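Local structure of PA1221 (Pseudomonas aeruginosa, 4DG8) at residues Asn170-Thr175 and Gly426-Leu431; Thr400-Arg405 and Ile415-Gly420; Val422-Tyr427 and Lys458-Ala463; Ala433-Phe438 and Asp446-Val451. The protein combines an ANL-clan AMP-binding enzyme region with a phosphopantetheine attachment site and, in this model, holds adenosine monophosphate in a pocket. One frame throughout, in Å; residues are numbered along the deposited sequence.

Contacts 1, 2 and 3 all reach AMP and are partly buried; contact 4 is buried packing that does not touch the nucleotide. Contacts 1 and 3 share Gly426 and Tyr427 and use the paired strands 421-424 and 427-430, with their centres 11 Å apart. Contacts 3 and 4 meet in one sheet, where strands 457-466 and 444-454 are neighbours. Contact 2, on the hairpin 393-406/412-416, adjoins contact 3 in sequence only. The chemistry follows location: ion pairs and nucleotide bonds in contact 2, a phosphate oxygen over a guanidinium face in contact 1, an amide gripping a strand and a lysine on the ribose oxygens in contact 3, and apolar packing with one carboxylate-to-backbone bond in contact 4.

Contact 1: Asn170-Thr175 and Gly426-Leu431; sequences NFSSGT and GYRLDL. With AMP (adenosine monophosphate), chain B.
Ser173 and Asp430 make the direct backbone bond of this contact, Asp430 N to Ser173 O at 3.1 Å with an N-H...O angle of 145°. A water adds a second link, accepting from Ser173 N (2.8 Å) and donating to Arg428 O (2.9 Å). Beside them the chains pack closely, Arg428 CB lying 3.6 Å from Gly174 CA. Arg428 bends at chi3 (-64°), which turns NE toward the nucleotide. AMP O3P then sits over the centre of one guanidinium face, 3.0 Å from Arg428 CZ, a charge-to-face approach, while NH1 pairs with Glu313. Arg428 NH2 comes within 3.1 Å of Ser172 OG. The second shell holds this loop: OG of Ser172, anti to its own backbone N (chi1 179°), accepts from Gly174 N at 3.3 Å in an ST turn. The Ser-Ser-Gly-Thr run is consistent with the glycine-rich signature loop of the ANL family. Asp430 N-caps helix 431-439, with OD1 on Ala433 N. The loop leaves strand 166-172, beside strand 180-185, and meets strand 427-430, which pairs with 421-424.

Contact 2: Thr400-Arg405 and Ile415-Gly420; sequences TGDRAR and IGRGDG. With AMP (adenosine monophosphate), chain B.
Arg417 and Asp402 form a salt bridge across the hairpin, NH1 to OD1 at 2.9 Å. The carboxylate and guanidinium planes stand 85° apart, and NH1 meets OD1 from above the carboxylate plane, although OD1 itself lies near the guanidinium plane. The same nitrogen gives a straighter bond to Thr400 O (3.0 Å, 172°). Arg417 also grips Asp419 side-on, NE to OD1 and NH2 to OD2 (2.7 Å), while Gly401 O lies above one guanidinium face, toward its rim. A bend at chi3 (66°) carries NE round toward Asp419.

Among backbone bonds, Arg403 N donates to Gly416 O at 2.8 Å, and Arg403 O accepts from both Gly416 N and Ile415 N (2.7 Å). Two residues opposite one define a classic beta bulge. A water bridges Gly401 O and Asp419 N.

Apolar contact comes from Ile415, whose CD1 packs on the backbone of Ala404, 3.6 Å from Ala404 C, and near Arg405 CB.

The hydrogen bonds to the ligand involve Asp402, with Arg417 CD packed near O2'. AMP O2' donates to Asp402 OD1 at 2.8 Å; the bond from O3' to OD2 is modelled so short that its length is doubtful, and OD2 also bonds Tyr309 OH. OD1 therefore serves ribose and arginine together. With Asp419 behind it, Arg417 probably fixes the rotation of the ribose-binding carboxylate, consistent with the TGD motif of this family.

Contact 3: Val422-Tyr427 and Lys458-Ala463; sequences VKLNGY and KQLLCA. With AMP (adenosine monophosphate), chain B.
Lys458 meets Asn425 through both of its backbone polar groups. Asn425 ND2 donates to Lys458 O at 2.8 Å (152°) and Asn425 OD1 accepts from Lys458 N at 3.1 Å (140°), so one side-chain amide reads the strand as a neighbouring backbone would.

Lys458 has the most area buried here. Its chain bends at chi2 (114°, away from any staggered position), which brings CD to 3.5 Å from Asn425 N; NZ continues past Lys423 O to a salt bridge with Asp286.

The Leu424 and Lys458 side chains run antiparallel past one another, Leu424 CD1 3.7 Å from Lys458 CB. The other leucine methyl, Leu424 CD2, reaches Leu460 CD2 at 4.3 Å, giving a small apolar patch beside the polar pair.

Asn425 and Gly426 are the central residues of a type I' turn from Leu424 to Tyr427, closed by reciprocal backbone bonds between those two ends. This tight turn joins strands 421-424 and 427-430 and presents Asn425 to strand 457-466. On the hairpin, Lys423 NZ donates to AMP O4' (3.0 Å) and O5' (3.2 Å), and to Gly285 O.

Chemically, the two lysines divide their tasks: Lys423 is bound to the nucleotide, Lys458 to the acidic Asp286, with Lys423 NZ and Lys458 NZ 6.7 Å apart. Asp286 probably eases the repulsion between them, and the amide pair ties the nucleotide-binding hairpin to the sheet of 444-454 and 457-466.

Contact 4: Ala433-Phe438 and Asp446-Val451; sequences ALEQRF and DCALLV
Leu449 and Leu434 cross at about a right angle, with Leu449 CD1 lying 3.8 Å from Leu434 CG. The same methyl comes to 3.5 Å from Glu435 N, and so packs against the helix backbone where Leu434 runs into Glu435. Beside it, Cys447 SG is held 3.5 Å from Phe438 CB. It stands 5.0 Å from the Phe438 ring centroid, 46° off the ring normal, an oblique sulfur-aromatic contact. Leu449 CD2 touches Phe438 CD2 more loosely, at 4.4 Å.

The axes of 433-438 and 446-451 approach to 7.5 Å and run roughly antiparallel, 146° between their directions; the helix packs on one face of the sheet. Strand 444-454 is an outer member of a mixed three-stranded sheet with 457-466 and 487-490. Cys447 and Leu449 turn to this helix, whereas Ala448 and Leu450 meet Leu507 of helix 504-510. Cys462 of the neighbouring strand touches Cys447, Leu449 and Phe438.

Further out, Glu435 reaches to the strand backbone with an extended chain, its CG 3.4 Å from Cys447 O. Its OE1 accepts from Leu449 N at 2.7 Å with a 164° angle at the hydrogen, approached on the anti side of the carboxylate. The flanking residues Ala448 and Leu450 bond instead to Ala463 and Leu461 in strand 457-466. Nearer the start of the strand, Asp446 OD1 pairs with Arg439 NE.

Contact 1: Asn170-Thr175 and Gly426-Leu431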
# COMPACT_ATOMS: atom_id res chain seq x y z
N ASN A 170 -6.94 -1.20 5.37
CA ASN A 170 -6.41 -1.96 4.25
C ASN A 170 -6.42 -3.43 4.60
O ASN A 170 -5.94 -3.82 5.67
CB ASN A 170 -4.97 -1.56 3.90
CG ASN A 170 -4.90 -0.23 3.14
OD1 ASN A 170 -5.88 0.53 3.09
ND2 ASN A 170 -3.74 0.05 2.56
N PHE A 171 -6.96 -4.26 3.72
CA PHE A 171 -7.02 -5.69 4.04
C PHE A 171 -5.69 -6.35 3.66
O PHE A 171 -5.10 -6.01 2.62
CB PHE A 171 -8.18 -6.36 3.31
CG PHE A 171 -9.48 -6.31 4.07
CD1 PHE A 171 -9.72 -7.18 5.12
CD2 PHE A 171 -10.47 -5.40 3.73
CE1 PHE A 171 -10.93 -7.14 5.82
CE2 PHE A 171 -11.68 -5.36 4.42
CZ PHE A 171 -11.91 -6.22 5.47
N SER A 172 -5.22 -7.26 4.51
CA SER A 172 -4.01 -8.01 4.22
C SER A 172 -4.28 -9.52 4.10
O SER A 172 -4.92 -10.12 4.97
CB SER A 172 -2.93 -7.75 5.27
OG SER A 172 -1.77 -8.52 4.98
N SER A 173 -3.84 -10.10 2.99
CA SER A 173 -3.91 -11.56 2.78
C SER A 173 -2.58 -12.27 3.11
O SER A 173 -2.37 -13.46 2.78
CB SER A 173 -4.41 -11.89 1.37
OG SER A 173 -5.75 -11.45 1.22
N GLY A 174 -1.66 -11.51 3.70
CA GLY A 174 -0.31 -11.98 3.96
C GLY A 174 -0.18 -13.05 5.04
O GLY A 174 0.87 -13.69 5.15
N THR A 175 -1.24 -13.24 5.82
CA THR A 175 -1.22 -14.24 6.89
C THR A 175 -2.53 -15.06 7.05
O THR A 175 -3.63 -14.52 7.24
CB THR A 175 -0.77 -13.62 8.25
OG1 THR A 175 0.48 -12.93 8.07
CG2 THR A 175 -0.62 -14.71 9.31
N GLY A 426 1.89 -6.28 -5.61
CA GLY A 426 1.57 -5.30 -4.59
C GLY A 426 0.97 -5.86 -3.31
O GLY A 426 0.94 -5.18 -2.29
N TYR A 427 0.49 -7.11 -3.37
CA TYR A 427 -0.13 -7.74 -2.21
C TYR A 427 0.77 -8.77 -1.52
O TYR A 427 1.44 -9.56 -2.19
CB TYR A 427 -1.41 -8.48 -2.63
CG TYR A 427 -2.50 -7.60 -3.21
CD1 TYR A 427 -3.19 -6.71 -2.40
CD2 TYR A 427 -2.85 -7.69 -4.55
CE1 TYR A 427 -4.20 -5.92 -2.92
CE2 TYR A 427 -3.86 -6.90 -5.09
CZ TYR A 427 -4.54 -6.02 -4.26
OH TYR A 427 -5.54 -5.23 -4.77
N ARG A 428 0.79 -8.76 -0.19
CA ARG A 428 1.33 -9.90 0.53
C ARG A 428 0.39 -11.10 0.41
O ARG A 428 -0.84 -10.98 0.42
CB ARG A 428 1.55 -9.56 2.01
CG ARG A 428 2.67 -8.57 2.26
CD ARG A 428 2.68 -8.15 3.74
NE ARG A 428 1.47 -7.42 4.12
CZ ARG A 428 1.31 -6.81 5.29
NH1 ARG A 428 2.27 -6.85 6.21
NH2 ARG A 428 0.17 -6.17 5.55
N LEU A 429 0.97 -12.28 0.29
CA LEU A 429 0.16 -13.48 0.18
C LEU A 429 0.80 -14.60 0.96
O LEU A 429 2.02 -14.87 0.81
CB LEU A 429 0.02 -13.89 -1.29
CG LEU A 429 -0.89 -15.08 -1.53
CD1 LEU A 429 -2.28 -14.78 -0.96
CD2 LEU A 429 -0.96 -15.40 -3.01
N ASP A 430 -0.03 -15.29 1.74
CA ASP A 430 0.45 -16.47 2.44
C ASP A 430 0.25 -17.55 1.40
O ASP A 430 -0.85 -18.09 1.22
CB ASP A 430 -0.45 -16.73 3.65
CG ASP A 430 0.06 -17.85 4.53
OD1 ASP A 430 0.80 -18.74 4.02
OD2 ASP A 430 -0.30 -17.86 5.73
N LEU A 431 1.35 -17.89 0.76
CA LEU A 431 1.32 -18.77 -0.40
C LEU A 431 1.01 -20.20 0.03
O LEU A 431 0.17 -20.87 -0.60
CB LEU A 431 2.64 -18.66 -1.17
CG LEU A 431 2.74 -19.43 -2.49
CD1 LEU A 431 1.69 -18.94 -3.46
CD2 LEU A 431 4.13 -19.26 -3.08
P AMP B . 2.99 -4.33 2.33
O1P AMP B . 1.95 -4.87 1.36
O2P AMP B . 3.48 -2.90 2.14
O3P AMP B . 2.41 -4.52 3.72
O5' AMP B . 4.23 -5.32 2.37
C5' AMP B . 5.22 -5.18 3.37
C4' AMP B . 6.33 -6.17 3.19
O4' AMP B . 6.92 -6.03 1.87
C3' AMP B . 7.51 -6.02 4.14
O3' AMP B . 7.26 -6.60 5.42
C2' AMP B . 8.64 -6.69 3.38
O2' AMP B . 8.55 -8.10 3.48
C1' AMP B . 8.31 -6.28 1.94
N9 AMP B . 9.03 -5.05 1.53
C8 AMP B . 8.47 -3.81 1.48
N7 AMP B . 9.36 -2.88 1.08
C5 AMP B . 10.54 -3.49 0.87
C6 AMP B . 11.90 -3.08 0.44
N6 AMP B . 12.18 -1.80 0.15
N1 AMP B . 12.85 -4.04 0.34
C2 AMP B . 12.57 -5.33 0.62
N3 AMP B . 11.36 -5.77 1.02
C4 AMP B . 10.31 -4.92 1.16
O HOH W 1 -2.59 -8.67 0.94

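Contact 2: Thr400-Arg405 and Ile415-Gly420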
# COMPACT_ATOMS: atom_id res chain seq x y z
N THR A 400 7.78 -7.39 12.61
CA THR A 400 7.45 -7.40 11.19
C THR A 400 7.51 -8.77 10.52
O THR A 400 6.87 -9.00 9.48
CB THR A 400 8.41 -6.48 10.40
OG1 THR A 400 9.75 -6.91 10.64
CG2 THR A 400 8.26 -5.01 10.82
N GLY A 401 8.30 -9.68 11.10
CA GLY A 401 8.65 -10.92 10.42
C GLY A 401 9.71 -10.71 9.33
O GLY A 401 10.05 -11.63 8.58
N ASP A 402 10.23 -9.49 9.23
CA ASP A 402 11.31 -9.22 8.29
C ASP A 402 12.68 -9.37 8.97
O ASP A 402 12.90 -8.92 10.10
CB ASP A 402 11.17 -7.83 7.66
CG ASP A 402 9.97 -7.73 6.74
OD1 ASP A 402 9.73 -8.67 5.94
OD2 ASP A 402 9.26 -6.71 6.80
N ARG A 403 13.61 -10.02 8.28
CA ARG A 403 14.96 -10.22 8.79
C ARG A 403 15.92 -9.32 8.04
O ARG A 403 15.87 -9.21 6.80
CB ARG A 403 15.40 -11.68 8.66
CG ARG A 403 14.55 -12.67 9.47
CD ARG A 403 15.37 -13.90 9.88
NE ARG A 403 16.38 -13.56 10.88
CZ ARG A 403 17.40 -14.34 11.22
NH1 ARG A 403 17.55 -15.52 10.63
NH2 ARG A 403 18.27 -13.95 12.15
N ALA A 404 16.78 -8.66 8.81
CA ALA A 404 17.80 -7.77 8.27
C ALA A 404 19.05 -7.77 9.15
O ALA A 404 19.12 -8.51 10.14
CB ALA A 404 17.24 -6.36 8.12
N ARG A 405 20.02 -6.93 8.78
CA ARG A 405 21.27 -6.75 9.51
C ARG A 405 21.68 -5.30 9.34
O ARG A 405 21.33 -4.66 8.34
CB ARG A 405 22.37 -7.63 8.92
CG ARG A 405 22.85 -7.10 7.57
CD ARG A 405 24.10 -7.78 7.03
NE ARG A 405 24.29 -7.40 5.63
CZ ARG A 405 25.07 -6.40 5.21
NH1 ARG A 405 25.76 -5.67 6.07
NH2 ARG A 405 25.15 -6.13 3.90
N ILE A 415 17.24 -8.68 4.59
CA ILE A 415 17.63 -10.05 4.27
C ILE A 415 16.50 -10.86 3.65
O ILE A 415 16.62 -11.37 2.53
CB ILE A 415 18.25 -10.77 5.48
CG1 ILE A 415 19.56 -10.08 5.89
CG2 ILE A 415 18.49 -12.25 5.15
CD1 ILE A 415 20.14 -10.58 7.21
N GLY A 416 15.41 -11.02 4.40
CA GLY A 416 14.31 -11.82 3.88
C GLY A 416 13.34 -12.29 4.95
O GLY A 416 13.37 -11.80 6.08
N ARG A 417 12.46 -13.23 4.61
CA ARG A 417 11.53 -13.80 5.59
C ARG A 417 11.76 -15.28 5.80
O ARG A 417 12.30 -15.97 4.93
CB ARG A 417 10.07 -13.53 5.19
CG ARG A 417 9.74 -12.04 5.09
CD ARG A 417 8.30 -11.84 4.67
NE ARG A 417 7.38 -12.30 5.70
CZ ARG A 417 7.03 -11.59 6.77
NH1 ARG A 417 7.55 -10.38 6.95
NH2 ARG A 417 6.18 -12.10 7.66
N GLY A 418 11.35 -15.77 6.96
CA GLY A 418 11.42 -17.19 7.26
C GLY A 418 10.09 -17.88 7.02
O GLY A 418 10.02 -19.11 6.98
N ASP A 419 9.02 -17.11 6.88
CA ASP A 419 7.71 -17.71 6.61
C ASP A 419 7.54 -17.89 5.10
O ASP A 419 8.50 -17.73 4.33
CB ASP A 419 6.57 -16.88 7.22
CG ASP A 419 6.50 -15.48 6.65
OD1 ASP A 419 7.26 -15.17 5.71
OD2 ASP A 419 5.65 -14.70 7.14
N GLY A 420 6.34 -18.25 4.65
CA GLY A 420 6.12 -18.46 3.23
C GLY A 420 5.50 -17.27 2.52
O GLY A 420 4.99 -17.40 1.41
P AMP B . 2.99 -4.33 2.33
O1P AMP B . 1.95 -4.87 1.36
O2P AMP B . 3.48 -2.90 2.14
O3P AMP B . 2.41 -4.52 3.72
O5' AMP B . 4.23 -5.32 2.37
C5' AMP B . 5.22 -5.18 3.37
C4' AMP B . 6.33 -6.17 3.19
O4' AMP B . 6.92 -6.03 1.87
C3' AMP B . 7.51 -6.02 4.14
O3' AMP B . 7.26 -6.60 5.42
C2' AMP B . 8.64 -6.69 3.38
O2' AMP B . 8.55 -8.10 3.48
C1' AMP B . 8.31 -6.28 1.94
N9 AMP B . 9.03 -5.05 1.53
C8 AMP B . 8.47 -3.81 1.48
N7 AMP B . 9.36 -2.88 1.08
C5 AMP B . 10.54 -3.49 0.87
C6 AMP B . 11.90 -3.08 0.44
N6 AMP B . 12.18 -1.80 0.15
N1 AMP B . 12.85 -4.04 0.34
C2 AMP B . 12.57 -5.33 0.62
N3 AMP B . 11.36 -5.77 1.02
C4 AMP B . 10.31 -4.92 1.16
O HOH W 2 9.40 -14.53 8.24

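Contact 3: Val422-Tyr427 and Lys458-Ala463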
# COMPACT_ATOMS: atom_id res chain seq x y z
N VAL A 422 4.86 -14.17 0.32
CA VAL A 422 5.44 -13.61 -0.90
C VAL A 422 4.72 -12.33 -1.29
O VAL A 422 3.60 -12.09 -0.84
CB VAL A 422 5.29 -14.59 -2.07
CG1 VAL A 422 5.99 -15.91 -1.75
CG2 VAL A 422 3.82 -14.82 -2.36
N LYS A 423 5.35 -11.50 -2.12
CA LYS A 423 4.68 -10.31 -2.64
C LYS A 423 4.17 -10.56 -4.06
O LYS A 423 4.96 -10.80 -4.97
CB LYS A 423 5.62 -9.09 -2.62
CG LYS A 423 6.07 -8.62 -1.23
CD LYS A 423 4.92 -7.99 -0.43
CE LYS A 423 4.45 -6.63 -1.00
NZ LYS A 423 5.31 -5.46 -0.59
N LEU A 424 2.86 -10.49 -4.25
CA LEU A 424 2.29 -10.71 -5.58
C LEU A 424 1.56 -9.46 -6.08
O LEU A 424 0.48 -9.12 -5.59
CB LEU A 424 1.34 -11.91 -5.52
CG LEU A 424 0.54 -12.34 -6.75
CD1 LEU A 424 1.47 -12.52 -7.93
CD2 LEU A 424 -0.23 -13.63 -6.46
N ASN A 425 2.15 -8.79 -7.06
CA ASN A 425 1.56 -7.58 -7.62
C ASN A 425 1.03 -6.61 -6.57
O ASN A 425 -0.12 -6.18 -6.62
CB ASN A 425 0.49 -7.92 -8.65
CG ASN A 425 1.03 -8.78 -9.75
OD1 ASN A 425 2.08 -8.48 -10.33
ND2 ASN A 425 0.35 -9.89 -10.04
N GLY A 426 1.89 -6.28 -5.61
CA GLY A 426 1.57 -5.30 -4.59
C GLY A 426 0.97 -5.86 -3.31
O GLY A 426 0.94 -5.18 -2.29
N TYR A 427 0.49 -7.11 -3.37
CA TYR A 427 -0.13 -7.74 -2.21
C TYR A 427 0.77 -8.77 -1.52
O TYR A 427 1.44 -9.56 -2.19
CB TYR A 427 -1.41 -8.48 -2.63
CG TYR A 427 -2.50 -7.60 -3.21
CD1 TYR A 427 -3.19 -6.71 -2.40
CD2 TYR A 427 -2.85 -7.69 -4.55
CE1 TYR A 427 -4.20 -5.92 -2.92
CE2 TYR A 427 -3.86 -6.90 -5.09
CZ TYR A 427 -4.54 -6.02 -4.26
OH TYR A 427 -5.54 -5.23 -4.77
N LYS A 458 4.07 -10.29 -11.82
CA LYS A 458 4.24 -11.62 -11.28
C LYS A 458 2.96 -12.39 -11.56
O LYS A 458 1.84 -11.90 -11.35
CB LYS A 458 4.52 -11.60 -9.77
CG LYS A 458 5.70 -10.74 -9.34
CD LYS A 458 5.22 -9.56 -8.50
CE LYS A 458 6.36 -8.91 -7.72
NZ LYS A 458 5.83 -7.89 -6.76
N GLN A 459 3.14 -13.60 -12.08
CA GLN A 459 2.04 -14.48 -12.37
C GLN A 459 2.15 -15.65 -11.43
O GLN A 459 3.25 -16.14 -11.14
CB GLN A 459 2.10 -14.95 -13.83
CG GLN A 459 1.77 -13.86 -14.83
CD GLN A 459 1.94 -14.30 -16.28
OE1 GLN A 459 2.57 -15.32 -16.57
NE2 GLN A 459 1.38 -13.52 -17.20
N LEU A 460 1.00 -16.06 -10.94
CA LEU A 460 0.86 -17.24 -10.13
C LEU A 460 0.58 -18.39 -11.09
O LEU A 460 -0.17 -18.23 -12.06
CB LEU A 460 -0.30 -17.05 -9.16
CG LEU A 460 -0.40 -17.97 -7.95
CD1 LEU A 460 0.84 -17.86 -7.08
CD2 LEU A 460 -1.66 -17.61 -7.16
N LEU A 461 1.21 -19.53 -10.85
CA LEU A 461 0.98 -20.72 -11.64
C LEU A 461 0.61 -21.84 -10.69
O LEU A 461 1.21 -21.97 -9.62
CB LEU A 461 2.24 -21.11 -12.43
CG LEU A 461 2.73 -20.13 -13.50
CD1 LEU A 461 3.88 -20.76 -14.28
CD2 LEU A 461 1.60 -19.74 -14.44
N CYS A 462 -0.38 -22.64 -11.05
CA CYS A 462 -0.80 -23.74 -10.19
C CYS A 462 -0.66 -25.11 -10.86
O CYS A 462 -1.34 -25.40 -11.84
CB CYS A 462 -2.25 -23.55 -9.75
SG CYS A 462 -2.98 -25.05 -9.02
N ALA A 463 0.22 -25.95 -10.30
CA ALA A 463 0.36 -27.33 -10.76
C ALA A 463 -0.32 -28.28 -9.77
O ALA A 463 -0.22 -28.09 -8.56
CB ALA A 463 1.84 -27.69 -10.91
P AMP B . 2.99 -4.33 2.33
O1P AMP B . 1.95 -4.87 1.36
O2P AMP B . 3.48 -2.90 2.14
O3P AMP B . 2.41 -4.52 3.72
O5' AMP B . 4.23 -5.32 2.37
C5' AMP B . 5.22 -5.18 3.37
C4' AMP B . 6.33 -6.17 3.19
O4' AMP B . 6.92 -6.03 1.87
C3' AMP B . 7.51 -6.02 4.14
O3' AMP B . 7.26 -6.60 5.42
C2' AMP B . 8.64 -6.69 3.38
O2' AMP B . 8.55 -8.10 3.48
C1' AMP B . 8.31 -6.28 1.94
N9 AMP B . 9.03 -5.05 1.53
C8 AMP B . 8.47 -3.81 1.48
N7 AMP B . 9.36 -2.88 1.08
C5 AMP B . 10.54 -3.49 0.87
C6 AMP B . 11.90 -3.08 0.44
N6 AMP B . 12.18 -1.80 0.15
N1 AMP B . 12.85 -4.04 0.34
C2 AMP B . 12.57 -5.33 0.62
N3 AMP B . 11.36 -5.77 1.02
C4 AMP B . 10.31 -4.92 1.16

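Contact 4: Ala433-Phe438 and Asp446-Val451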
# COMPACT_ATOMS: atom_id res chain seq x y z
N ALA A 433 -0.66 -21.20 2.53
CA ALA A 433 -2.07 -21.31 2.93
C ALA A 433 -2.98 -21.50 1.72
O ALA A 433 -3.84 -22.39 1.72
CB ALA A 433 -2.51 -20.09 3.75
N LEU A 434 -2.78 -20.68 0.69
CA LEU A 434 -3.56 -20.76 -0.54
C LEU A 434 -3.34 -22.11 -1.24
O LEU A 434 -4.27 -22.73 -1.78
CB LEU A 434 -3.21 -19.58 -1.46
CG LEU A 434 -3.99 -19.48 -2.77
CD1 LEU A 434 -5.49 -19.44 -2.49
CD2 LEU A 434 -3.55 -18.27 -3.63
N GLU A 435 -2.10 -22.55 -1.20
CA GLU A 435 -1.70 -23.84 -1.74
C GLU A 435 -2.45 -24.97 -1.03
O GLU A 435 -3.05 -25.86 -1.66
CB GLU A 435 -0.20 -24.00 -1.53
CG GLU A 435 0.48 -25.03 -2.39
CD GLU A 435 1.99 -24.91 -2.31
OE1 GLU A 435 2.64 -24.87 -3.37
OE2 GLU A 435 2.52 -24.83 -1.18
N GLN A 436 -2.41 -24.93 0.30
CA GLN A 436 -3.08 -25.92 1.13
C GLN A 436 -4.58 -25.89 0.83
O GLN A 436 -5.25 -26.92 0.83
CB GLN A 436 -2.81 -25.66 2.62
CG GLN A 436 -3.53 -26.61 3.57
CD GLN A 436 -3.20 -28.08 3.32
OE1 GLN A 436 -4.10 -28.92 3.24
NE2 GLN A 436 -1.92 -28.40 3.21
N ARG A 437 -5.08 -24.70 0.53
CA ARG A 437 -6.47 -24.52 0.14
C ARG A 437 -6.82 -25.21 -1.19
O ARG A 437 -7.89 -25.83 -1.32
CB ARG A 437 -6.83 -23.03 0.11
CG ARG A 437 -8.27 -22.77 -0.22
CD ARG A 437 -8.66 -21.31 -0.01
NE ARG A 437 -10.10 -21.16 -0.22
CZ ARG A 437 -10.73 -20.03 -0.48
NH1 ARG A 437 -10.06 -18.88 -0.57
NH2 ARG A 437 -12.05 -20.04 -0.66
N PHE A 438 -5.93 -25.12 -2.18
CA PHE A 438 -6.09 -25.88 -3.41
C PHE A 438 -6.08 -27.39 -3.13
O PHE A 438 -6.88 -28.14 -3.70
CB PHE A 438 -5.01 -25.53 -4.44
CG PHE A 438 -5.41 -24.42 -5.38
CD1 PHE A 438 -6.05 -24.70 -6.58
CD2 PHE A 438 -5.12 -23.09 -5.08
CE1 PHE A 438 -6.41 -23.69 -7.46
CE2 PHE A 438 -5.48 -22.07 -5.96
CZ PHE A 438 -6.12 -22.36 -7.14
N ASP A 446 -2.04 -33.55 -4.44
CA ASP A 446 -1.05 -32.53 -4.08
C ASP A 446 -1.14 -31.35 -5.05
O ASP A 446 -1.67 -31.47 -6.15
CB ASP A 446 0.37 -33.13 -4.11
CG ASP A 446 1.36 -32.31 -3.30
OD1 ASP A 446 0.93 -31.56 -2.40
OD2 ASP A 446 2.58 -32.42 -3.56
N CYS A 447 -0.61 -30.20 -4.61
CA CYS A 447 -0.61 -28.99 -5.42
C CYS A 447 0.60 -28.10 -5.10
O CYS A 447 0.98 -27.96 -3.94
CB CYS A 447 -1.90 -28.20 -5.19
SG CYS A 447 -1.85 -26.46 -5.74
N ALA A 448 1.17 -27.48 -6.13
CA ALA A 448 2.24 -26.51 -5.95
C ALA A 448 1.95 -25.17 -6.65
O ALA A 448 1.61 -25.13 -7.84
CB ALA A 448 3.58 -27.08 -6.41
N LEU A 449 2.09 -24.09 -5.90
CA LEU A 449 1.95 -22.75 -6.43
C LEU A 449 3.33 -22.16 -6.71
O LEU A 449 4.21 -22.17 -5.84
CB LEU A 449 1.18 -21.85 -5.46
CG LEU A 449 -0.29 -22.24 -5.23
CD1 LEU A 449 -0.96 -21.27 -4.27
CD2 LEU A 449 -1.03 -22.28 -6.55
N LEU A 450 3.51 -21.67 -7.93
CA LEU A 450 4.78 -21.11 -8.38
C LEU A 450 4.56 -19.65 -8.80
O LEU A 450 3.43 -19.23 -9.05
CB LEU A 450 5.31 -21.89 -9.58
CG LEU A 450 5.55 -23.40 -9.46
CD1 LEU A 450 6.01 -23.95 -10.80
CD2 LEU A 450 6.57 -23.71 -8.37
N VAL A 451 5.65 -18.89 -8.87
CA VAL A 451 5.58 -17.51 -9.34
C VAL A 451 6.59 -17.28 -10.47
O VAL A 451 7.71 -17.80 -10.42
CB VAL A 451 5.83 -16.49 -8.21
CG1 VAL A 451 5.75 -15.06 -8.74
CG2 VAL A 451 4.84 -16.69 -7.07